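PDB 4EM8: ribose 5-phosphate isomerase B from Anaplasma phagocytophilum, which interconverts ribose 5-phosphate and ribulose 5-phosphate, the aldose–ketose step of the non-oxidative pentose phosphate pathway, as a member of the LacAB/RpiB family. Local coordinates for the interface of chains A and B. Residues are numbered along the deposited sequence; one frame, centred on the assembly and turned at random. Chains: chain A/B, Ribose 5-phosphate isomerase B.

The interface of chains A and B. Residues chain A 90, 97, 100-101, 104-105; chain B 73, 75.
A two-fold symmetric homodimer interface brings B:Thr73 and B:Ile75 against helix 95-105 of the other chain, joining the subunits where each probably lends residues to its partner's sugar-phosphate site. RpiB enzymes are known for active sites built from two subunits, and this patch illustrates how hydrophobic anchoring can accompany a solvated polar seam. B:Ile75, at the start of helix 75-81, supplies the anchor through two branches. Its CD1 lies over the helix backbone at A:Ser101, 3.8 Å from CA, and passes alongside A:Leu97, whose CD1 is 3.9 Å away as the two side chains run in opposite directions. CG2 points instead toward A:Ala90 on strand 89-91 and the amide of A:Asn105, coming within 3.5 Å of OD1. The extended ethyl arm (chi2 170°) lays CD1 against the backbone of A:Ser101. Beside this apolar contact, the methyl CG2 of B:Thr73 comes near the imidazole of A:His104 at ND1 (3.8 Å), a little off the ring plane, the two side chains crossing at a slant, while the threonine hydroxyl addresses water. Water 2 ties that hydroxyl to A:His104 ND1 and A:Asn105 OD1, so the proposed proton donor of one chain shares a solvent molecule with the predicted substrate-binding loop of the other. With chi1 69°, B:Thr73 OG1 sits between its backbone N and carbonyl carbon, from where it also accepts a hydrogen bond from B:Ile75 N (3.1 Å), bracing the loop at the helix start. Water 1, 2.9 Å from the oxygen of water 2, extends the network to the other end of the A:Asn105 amide, where ND2 donates to the oxygen of water 1 over 3.1 Å, almost perfectly straight at 178°.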
ATOM      1  N   ALA A  90      -5.572  -0.752  -0.899  1.00 20.06           N
ATOM      2  CA  ALA A  90      -4.574  -1.748  -1.345  1.00 20.57           C
ATOM      3  C   ALA A  90      -4.286  -1.544  -2.830  1.00 21.14           C
ATOM      4  O   ALA A  90      -5.205  -1.475  -3.635  1.00 20.32           O
ATOM      5  CB  ALA A  90      -5.093  -3.167  -1.112  1.00 21.37           C
ATOM      6  N   LEU A  97      -4.143 -10.725  -4.693  1.00 26.78           N
ATOM      7  CA  LEU A  97      -4.016  -9.607  -3.743  1.00 26.47           C
ATOM      8  C   LEU A  97      -5.339  -8.860  -3.494  1.00 25.24           C
ATOM      9  O   LEU A  97      -5.595  -8.448  -2.337  1.00 24.28           O
ATOM     10  CB  LEU A  97      -2.897  -8.608  -4.128  1.00 27.67           C
ATOM     11  CG  LEU A  97      -2.170  -7.908  -2.941  1.00 28.78           C
ATOM     12  CD1 LEU A  97      -1.399  -8.908  -2.106  1.00 30.89           C
ATOM     13  CD2 LEU A  97      -1.189  -6.831  -3.384  1.00 30.75           C
ATOM     14  N   LEU A 100      -7.207 -11.148  -1.074  1.00 24.52           N
ATOM     15  CA  LEU A 100      -6.669 -11.148   0.269  1.00 24.56           C
ATOM     16  C   LEU A 100      -7.002  -9.813   0.963  1.00 23.46           C
ATOM     17  O   LEU A 100      -7.378  -9.785   2.138  1.00 23.41           O
ATOM     18  CB  LEU A 100      -5.151 -11.452   0.230  1.00 26.02           C
ATOM     19  CG  LEU A 100      -4.688 -12.873  -0.169  1.00 27.60           C
ATOM     20  CD1 LEU A 100      -3.166 -12.963  -0.333  1.00 28.09           C
ATOM     21  CD2 LEU A 100      -5.169 -13.961   0.792  1.00 29.14           C
ATOM     22  N   SER A 101      -6.928  -8.702   0.225  1.00 22.48           N
ATOM     23  CA  SER A 101      -7.178  -7.388   0.838  1.00 21.86           C
ATOM     24  C   SER A 101      -8.624  -7.251   1.356  1.00 22.26           C
ATOM     25  O   SER A 101      -8.883  -6.609   2.406  1.00 21.90           O
ATOM     26  CB  SER A 101      -6.821  -6.248  -0.151  1.00 21.40           C
ATOM     27  OG  SER A 101      -7.840  -6.018  -1.137  1.00 21.79           O
ATOM     28  N   HIS A 104      -9.055 -10.231   4.392  1.00 26.49           N
ATOM     29  CA  HIS A 104      -8.372  -9.953   5.657  1.00 26.86           C
ATOM     30  C   HIS A 104      -8.490  -8.561   6.138  1.00 26.00           C
ATOM     31  O   HIS A 104      -8.516  -8.339   7.344  1.00 27.91           O
ATOM     32  CB  HIS A 104      -6.876 -10.228   5.564  1.00 27.77           C
ATOM     33  CG  HIS A 104      -6.530 -11.623   5.126  1.00 29.26           C
ATOM     34  ND1 HIS A 104      -5.276 -12.002   4.919  1.00 29.61           N
ATOM     35  CD2 HIS A 104      -7.334 -12.745   4.859  1.00 31.71           C
ATOM     36  CE1 HIS A 104      -5.241 -13.295   4.529  1.00 31.34           C
ATOM     37  NE2 HIS A 104      -6.501 -13.753   4.483  1.00 31.98           N
ATOM     38  N   ASN A 105      -8.462  -7.584   5.233  1.00 24.78           N
ATOM     39  CA  ASN A 105      -8.433  -6.186   5.666  1.00 23.76           C
ATOM     40  C   ASN A 105      -9.715  -5.387   5.410  1.00 23.72           C
ATOM     41  O   ASN A 105      -9.757  -4.174   5.721  1.00 24.05           O
ATOM     42  CB  ASN A 105      -7.216  -5.495   5.052  1.00 22.90           C
ATOM     43  CG  ASN A 105      -5.978  -6.345   5.159  1.00 23.32           C
ATOM     44  OD1 ASN A 105      -5.656  -7.083   4.229  1.00 23.53           O
ATOM     45  ND2 ASN A 105      -5.283  -6.274   6.300  1.00 22.77           N
TER
ATOM     46  N   THR B  73       0.573 -10.823   4.848  1.00 24.28           N
ATOM     47  CA  THR B  73       0.433 -10.358   3.452  1.00 25.02           C
ATOM     48  C   THR B  73       1.120  -9.041   3.111  1.00 25.06           C
ATOM     49  O   THR B  73       1.381  -8.741   1.917  1.00 25.55           O
ATOM     50  CB  THR B  73      -1.021 -10.136   3.090  1.00 25.19           C
ATOM     51  OG1 THR B  73      -1.503  -9.006   3.808  1.00 24.82           O
ATOM     52  CG2 THR B  73      -1.861 -11.354   3.378  1.00 26.41           C
ATOM     53  N   ILE B  75      -0.362  -6.147   3.568  1.00 22.25           N
ATOM     54  CA  ILE B  75      -1.402  -5.196   3.236  1.00 21.66           C
ATOM     55  C   ILE B  75      -1.782  -4.409   4.473  1.00 21.45           C
ATOM     56  O   ILE B  75      -1.913  -3.179   4.448  1.00 21.46           O
ATOM     57  CB  ILE B  75      -2.643  -5.929   2.686  1.00 22.41           C
ATOM     58  CG1 ILE B  75      -2.263  -6.778   1.458  1.00 22.47           C
ATOM     59  CG2 ILE B  75      -3.734  -4.942   2.325  1.00 22.57           C
ATOM     60  CD1 ILE B  75      -3.357  -7.718   1.000  1.00 24.01           C
TER
HETATM   61  O   HOH W   1      -2.735  -7.968   6.609  1.00 24.56           O
HETATM   62  O   HOH W   2      -4.064  -9.286   4.356  1.00 31.38           O